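Long-range contacts in Csm3 (Thermoplasma volcanium, PDB 6AE2), which probably binds RNA and may cleave it as a subunit of the type III-A CRISPR-Cas effector complex, acting in antiviral defence: residues V38-G46 and D57-Y65; L75-K84 and L125-D133. One frame throughout, in Å; residues are numbered along the deposited sequence.

Contact 1: residues V38-G46 and D57-Y65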
# COMPACT_ATOMS: atom_id res chain seq x y z
N VAL A 38 -2.26 1.44 7.81
CA VAL A 38 -1.17 1.43 6.84
C VAL A 38 -0.69 -0.01 6.65
O VAL A 38 -0.31 -0.67 7.62
CB VAL A 38 -0.02 2.34 7.30
CG1 VAL A 38 1.18 2.19 6.39
CG2 VAL A 38 -0.49 3.79 7.35
N LEU A 39 -0.71 -0.49 5.41
CA LEU A 39 -0.22 -1.82 5.07
C LEU A 39 1.19 -1.79 4.48
O LEU A 39 2.01 -2.65 4.82
CB LEU A 39 -1.17 -2.50 4.08
CG LEU A 39 -2.62 -2.66 4.56
CD1 LEU A 39 -3.43 -3.47 3.56
CD2 LEU A 39 -2.66 -3.32 5.94
N THR A 40 1.49 -0.83 3.59
CA THR A 40 2.86 -0.55 3.19
C THR A 40 3.15 0.91 3.51
O THR A 40 2.25 1.75 3.52
CB THR A 40 3.11 -0.79 1.70
OG1 THR A 40 2.18 -0.01 0.92
CG2 THR A 40 2.92 -2.26 1.37
N GLY A 41 4.44 1.19 3.75
CA GLY A 41 4.91 2.52 4.09
C GLY A 41 4.23 3.63 3.31
O GLY A 41 4.21 3.59 2.07
N LEU A 42 3.66 4.59 4.01
CA LEU A 42 2.78 5.59 3.42
C LEU A 42 3.47 6.94 3.42
O LEU A 42 3.97 7.39 4.46
CB LEU A 42 1.46 5.66 4.18
CG LEU A 42 0.60 6.91 3.98
CD1 LEU A 42 -0.07 6.90 2.61
CD2 LEU A 42 -0.44 7.00 5.08
N HIS A 43 3.50 7.59 2.26
CA HIS A 43 4.18 8.88 2.10
C HIS A 43 3.20 9.90 1.52
O HIS A 43 2.89 9.87 0.32
CB HIS A 43 5.41 8.74 1.21
CG HIS A 43 6.12 10.04 0.99
ND1 HIS A 43 6.98 10.59 1.92
CD2 HIS A 43 6.06 10.93 -0.03
CE1 HIS A 43 7.44 11.75 1.47
NE2 HIS A 43 6.89 11.97 0.28
N ILE A 44 2.72 10.79 2.38
CA ILE A 44 1.98 11.98 1.97
C ILE A 44 2.89 13.17 2.26
O ILE A 44 3.13 13.50 3.42
CB ILE A 44 0.63 12.10 2.68
CG1 ILE A 44 -0.28 10.93 2.30
CG2 ILE A 44 -0.03 13.42 2.33
CD1 ILE A 44 -1.33 10.60 3.33
N GLY A 45 3.40 13.79 1.20
CA GLY A 45 4.41 14.81 1.38
C GLY A 45 3.86 16.09 1.99
O GLY A 45 2.68 16.41 1.86
N GLY A 46 4.75 16.82 2.66
CA GLY A 46 4.38 18.07 3.30
C GLY A 46 4.17 19.20 2.33
O GLY A 46 4.25 20.38 2.70
N ASP A 57 15.78 14.12 0.35
CA ASP A 57 15.05 14.05 1.61
C ASP A 57 13.69 14.73 1.51
O ASP A 57 13.60 15.91 1.18
CB ASP A 57 15.87 14.68 2.74
CG ASP A 57 15.57 14.08 4.10
OD1 ASP A 57 14.41 13.67 4.33
OD2 ASP A 57 16.50 14.00 4.94
N SER A 58 12.63 13.97 1.79
CA SER A 58 11.28 14.51 1.76
C SER A 58 10.47 13.98 2.94
O SER A 58 10.21 12.77 3.02
CB SER A 58 10.59 14.17 0.44
OG SER A 58 10.58 12.77 0.21
N PRO A 59 10.07 14.84 3.87
CA PRO A 59 9.31 14.37 5.03
C PRO A 59 7.82 14.27 4.72
O PRO A 59 7.32 14.81 3.74
CB PRO A 59 9.58 15.46 6.07
CG PRO A 59 9.72 16.70 5.26
CD PRO A 59 10.35 16.28 3.94
N VAL A 60 7.13 13.54 5.59
CA VAL A 60 5.68 13.42 5.48
C VAL A 60 5.03 14.56 6.24
O VAL A 60 5.63 15.17 7.13
CB VAL A 60 5.18 12.06 5.99
CG1 VAL A 60 5.73 10.92 5.14
CG2 VAL A 60 5.57 11.87 7.44
N ILE A 61 3.78 14.86 5.88
CA ILE A 61 3.06 15.96 6.51
C ILE A 61 2.73 15.59 7.95
O ILE A 61 2.32 14.46 8.25
CB ILE A 61 1.81 16.31 5.69
CG1 ILE A 61 1.24 17.67 6.12
CG2 ILE A 61 0.75 15.21 5.78
CD1 ILE A 61 0.22 18.22 5.15
N THR A 62 2.94 16.54 8.86
CA THR A 62 2.75 16.29 10.29
C THR A 62 1.98 17.44 10.92
O THR A 62 1.82 18.52 10.34
CB THR A 62 4.09 16.10 11.01
OG1 THR A 62 4.88 17.30 10.90
CG2 THR A 62 4.87 14.94 10.42
N THR A 63 1.51 17.19 12.14
CA THR A 63 0.91 18.22 12.98
C THR A 63 1.18 17.88 14.43
O THR A 63 1.61 16.77 14.76
CB THR A 63 -0.59 18.36 12.71
OG1 THR A 63 -1.08 19.55 13.35
CG2 THR A 63 -1.35 17.16 13.26
N LYS A 64 0.93 18.85 15.31
CA LYS A 64 1.25 18.67 16.72
C LYS A 64 0.25 17.74 17.40
O LYS A 64 -0.96 17.91 17.27
CB LYS A 64 1.27 20.02 17.43
CG LYS A 64 1.40 19.91 18.94
CD LYS A 64 1.47 21.27 19.62
CE LYS A 64 1.23 21.15 21.12
NZ LYS A 64 1.48 22.43 21.84
N TYR A 65 0.78 16.75 18.11
CA TYR A 65 0.01 15.93 19.04
C TYR A 65 0.50 16.18 20.45
O TYR A 65 1.67 16.51 20.67
CB TYR A 65 0.14 14.42 18.74
CG TYR A 65 -0.47 13.94 17.44
CD1 TYR A 65 0.01 14.38 16.22
CD2 TYR A 65 -1.49 13.00 17.45
CE1 TYR A 65 -0.54 13.92 15.03
CE2 TYR A 65 -2.05 12.53 16.27
CZ TYR A 65 -1.56 13.00 15.06
OH TYR A 65 -2.11 12.53 13.89

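Contact 2: residues L75-K84 and L125-D133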
# COMPACT_ATOMS: atom_id res chain seq x y z
N LEU A 75 3.63 14.68 14.57
CA LEU A 75 3.37 13.32 14.14
C LEU A 75 2.53 13.34 12.87
O LEU A 75 1.84 14.32 12.60
CB LEU A 75 2.66 12.52 15.24
CG LEU A 75 3.50 11.95 16.38
CD1 LEU A 75 2.60 11.65 17.58
CD2 LEU A 75 4.23 10.70 15.90
N PRO A 76 2.58 12.27 12.08
CA PRO A 76 1.82 12.25 10.83
C PRO A 76 0.32 12.35 11.05
O PRO A 76 -0.21 11.97 12.10
CB PRO A 76 2.18 10.89 10.21
CG PRO A 76 3.50 10.56 10.79
CD PRO A 76 3.48 11.11 12.19
N TYR A 77 -0.36 12.89 10.05
CA TYR A 77 -1.81 12.78 9.92
C TYR A 77 -2.13 12.63 8.45
O TYR A 77 -1.31 12.94 7.58
CB TYR A 77 -2.54 13.99 10.52
CG TYR A 77 -2.53 15.25 9.67
CD1 TYR A 77 -1.49 16.17 9.77
CD2 TYR A 77 -3.56 15.52 8.78
CE1 TYR A 77 -1.48 17.31 9.00
CE2 TYR A 77 -3.55 16.66 8.00
CZ TYR A 77 -2.51 17.55 8.12
OH TYR A 77 -2.49 18.70 7.35
N ILE A 78 -3.32 12.12 8.16
CA ILE A 78 -3.75 11.89 6.79
C ILE A 78 -4.75 12.98 6.42
O ILE A 78 -5.87 13.00 6.95
CB ILE A 78 -4.36 10.49 6.61
CG1 ILE A 78 -3.31 9.42 6.92
CG2 ILE A 78 -4.87 10.32 5.19
CD1 ILE A 78 -3.74 8.01 6.55
N PRO A 79 -4.40 13.90 5.52
CA PRO A 79 -5.35 14.95 5.14
C PRO A 79 -6.57 14.36 4.45
O PRO A 79 -6.47 13.42 3.66
CB PRO A 79 -4.54 15.84 4.19
CG PRO A 79 -3.10 15.45 4.39
CD PRO A 79 -3.11 14.03 4.83
N GLY A 80 -7.74 14.92 4.77
CA GLY A 80 -8.96 14.48 4.11
C GLY A 80 -8.93 14.71 2.61
O GLY A 80 -9.57 13.98 1.86
N SER A 81 -8.20 15.74 2.17
CA SER A 81 -8.07 15.99 0.74
C SER A 81 -7.41 14.82 0.03
O SER A 81 -7.73 14.51 -1.12
CB SER A 81 -7.27 17.27 0.50
OG SER A 81 -6.93 17.90 1.72
N SER A 82 -6.47 14.15 0.71
CA SER A 82 -5.77 13.03 0.10
C SER A 82 -6.72 11.86 -0.14
O SER A 82 -6.74 11.27 -1.22
CB SER A 82 -4.59 12.60 0.97
OG SER A 82 -3.59 13.61 1.01
N ILE A 83 -7.51 11.51 0.88
CA ILE A 83 -8.45 10.40 0.73
C ILE A 83 -9.52 10.74 -0.30
O ILE A 83 -9.77 9.98 -1.24
CB ILE A 83 -9.08 10.04 2.09
CG1 ILE A 83 -8.00 9.78 3.13
CG2 ILE A 83 -9.99 8.83 1.95
CD1 ILE A 83 -8.43 10.14 4.53
N LYS A 84 -10.17 11.90 -0.13
CA LYS A 84 -11.25 12.29 -1.03
C LYS A 84 -10.75 12.46 -2.45
O LYS A 84 -11.39 12.01 -3.41
CB LYS A 84 -11.91 13.57 -0.52
CG LYS A 84 -13.31 13.81 -1.06
CD LYS A 84 -13.81 15.19 -0.70
CE LYS A 84 -15.19 15.43 -1.29
NZ LYS A 84 -15.66 16.82 -1.05
N LEU A 125 -20.82 15.33 1.20
CA LEU A 125 -19.85 14.39 1.74
C LEU A 125 -18.62 15.15 2.23
O LEU A 125 -17.97 15.85 1.45
CB LEU A 125 -19.45 13.36 0.69
CG LEU A 125 -18.20 12.53 1.01
CD1 LEU A 125 -18.54 11.40 1.96
CD2 LEU A 125 -17.57 12.00 -0.26
N ILE A 126 -18.32 15.00 3.52
CA ILE A 126 -17.08 15.49 4.10
C ILE A 126 -16.25 14.29 4.54
O ILE A 126 -16.75 13.41 5.25
CB ILE A 126 -17.33 16.43 5.30
CG1 ILE A 126 -18.22 17.60 4.91
CG2 ILE A 126 -16.01 16.93 5.87
CD1 ILE A 126 -18.73 18.38 6.10
N ILE A 127 -14.99 14.26 4.12
CA ILE A 127 -13.99 13.37 4.69
C ILE A 127 -12.98 14.24 5.42
O ILE A 127 -12.26 15.03 4.80
CB ILE A 127 -13.31 12.50 3.63
CG1 ILE A 127 -14.35 11.66 2.87
CG2 ILE A 127 -12.28 11.58 4.27
CD1 ILE A 127 -13.75 10.69 1.88
N ARG A 128 -12.95 14.11 6.74
CA ARG A 128 -12.11 14.96 7.57
C ARG A 128 -10.70 14.38 7.67
O ARG A 128 -10.44 13.23 7.31
CB ARG A 128 -12.73 15.12 8.95
CG ARG A 128 -14.14 15.69 8.89
CD ARG A 128 -14.36 16.72 9.98
NE ARG A 128 -14.94 16.13 11.19
CZ ARG A 128 -16.07 16.55 11.75
NH1 ARG A 128 -16.73 17.58 11.23
NH2 ARG A 128 -16.53 15.96 12.84
N ASP A 129 -9.78 15.21 8.16
CA ASP A 129 -8.43 14.75 8.42
C ASP A 129 -8.46 13.63 9.45
O ASP A 129 -9.23 13.66 10.41
CB ASP A 129 -7.55 15.90 8.91
CG ASP A 129 -7.39 17.00 7.88
OD1 ASP A 129 -7.75 16.78 6.71
OD2 ASP A 129 -6.91 18.10 8.24
N ALA A 130 -7.62 12.62 9.24
CA ALA A 130 -7.52 11.48 10.14
C ALA A 130 -6.23 11.58 10.95
O ALA A 130 -5.17 11.91 10.40
CB ALA A 130 -7.56 10.16 9.37
N PHE A 131 -6.32 11.28 12.24
CA PHE A 131 -5.19 11.43 13.14
C PHE A 131 -4.86 10.10 13.81
O PHE A 131 -5.70 9.19 13.89
CB PHE A 131 -5.49 12.51 14.19
CG PHE A 131 -5.84 13.83 13.58
CD1 PHE A 131 -4.85 14.65 13.06
CD2 PHE A 131 -7.16 14.24 13.49
CE1 PHE A 131 -5.17 15.87 12.48
CE2 PHE A 131 -7.49 15.46 12.92
CZ PHE A 131 -6.49 16.27 12.41
N LEU A 132 -3.62 10.00 14.28
CA LEU A 132 -3.12 8.75 14.85
C LEU A 132 -3.98 8.26 16.00
O LEU A 132 -4.24 9.00 16.95
CB LEU A 132 -1.68 8.94 15.34
CG LEU A 132 -0.53 8.87 14.33
CD1 LEU A 132 0.74 9.45 14.93
CD2 LEU A 132 -0.31 7.44 13.87
N ASP A 133 -4.41 7.01 15.90
CA ASP A 133 -4.85 6.28 17.08
C ASP A 133 -3.64 6.19 17.99
O ASP A 133 -2.79 5.31 17.80
CB ASP A 133 -5.39 4.90 16.69
CG ASP A 133 -5.75 4.02 17.90
OD1 ASP A 133 -6.61 3.13 17.73
OD2 ASP A 133 -5.20 4.20 19.00

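Contact 1: residues V38-G46 and D57-Y65
H43 and I44 meet S58, V60 and I61 where the loop after strand 26-38 runs past the lead-in to strand 62-67. The two touching parts run almost at right angles, 88° apart. The H43 side chain carries much of the contact. Its CB points neither at the other segment nor away from it. CG lies anti to the backbone N (chi1 179°), and this swings the ring toward 58-60. H43 ND1 comes 3.5 Å from V60 CG1, but its polar partner is the backbone O of E168, with which it is hydrogen-bonded. CE1 makes the closest approach to the other segment. H43 CE1 sits 3.3 Å from S58 O, which lies at the ring edge near the plane, and it also touches S58 OG. H43 NE2 lies 3.8 Å from S58 OG. G45 N lies over one face of the same ring.

This loop belongs to the RAMP region, whose family fold is RRM-like. It leads from strand 26-38, the first modelled strand in the chain, to strand 62-67 at one edge of the sheet within this chain. The backbones join at a single bridge, G45 with V60. I61 N donates to I44 O over 2.9 Å. G46 N gives P59 O a weak bond of 3.4 Å. V60 CA adds a CA-H...O contact to I44 O. This carbonyl therefore meets both an N-H and a C-H from the other segment. V60 N is hydrogen-bonded to E168 OE1, so E168 holds both sides of the crossing.

The two isoleucines, both partly exposed, meet through their CG2 methyls, with I44 CG2 4.0 Å from I61 CG2. With I61 CG1 anti to the backbone N (chi1 -166°), CG2 is the branch that faces I44 O and I44 CG2. I61 also packs on Y77 of strand 71-78.

Contact 2: residues L75-K84 and L125-D133
I78 and A130 form the hydrogen-bonded pair that joins two neighbouring strands, 71-78 and 125-132, inside the antiparallel sheet of the RRM-like RAMP fold. The parts 75-78 and 130-132 of these strands run antiparallel, with axes 4.9 Å apart at closest approach. I78 N donates to A130 O, and A130 N returns a bond of 2.9 Å to I78 O.

A third hydrogen bond crosses from side chain to backbone. The strand turns into helix 80-93 through P79, at the N-cap position. G80 N, in the first turn, donates to D129 OD1 over 2.7 Å and is nearly straight. D129 OD1 is met on its anti side, 23° out of the carboxylate plane. D129 CG stands beside its backbone N (chi1 -63°), which brings the carboxylate up to the helix start.

Aromatic contacts lie on the sheet face with Y77 and F131. Their side chains run side by side, pointing the same way. The ring planes are 35° apart, an oblique pair, and F131 CD1 meets Y77 CB at 3.5 Å. D129 OD2 also approaches Y77 CE2.

Apolar contacts lie at both ends. L132 CD1 lies 3.6 Å from L75 CB, the two side chains crossing at about a right angle. At the helix, I127 is the main partner. Its CG2 meets I83 CD1, and its CD1 touches K84 CA and CB.

One polar approach stands apart. The K84 chain runs on fully extended, and K84 NZ, weakly hydrogen-bonded to F109 O, lies 3.5 Å from L125 O.

In the fold
From the N terminus, strand 26-38 leads into the loop where contact 1 forms. Contact 1 closes the loop between G46 and D57, and strand 62-67 follows directly. That strand turns back into strand 71-78, where contact 2 begins. Contact 2 closes a longer loop, which holds the rest of helix 80-93 and helix 104-109 and returns on strand 125-132. The two contacts are in series; neither encloses the other, and they do not cross. The centres of contact 1 and contact 2 are about 12 Å apart. T63 O and L75 N join them by a probable hydrogen bond between adjacent strands. Y65 OH reaches over to L132 N and, more weakly, P76 O. Strands 62-67, 71-78 and 125-132 are thus tied in order.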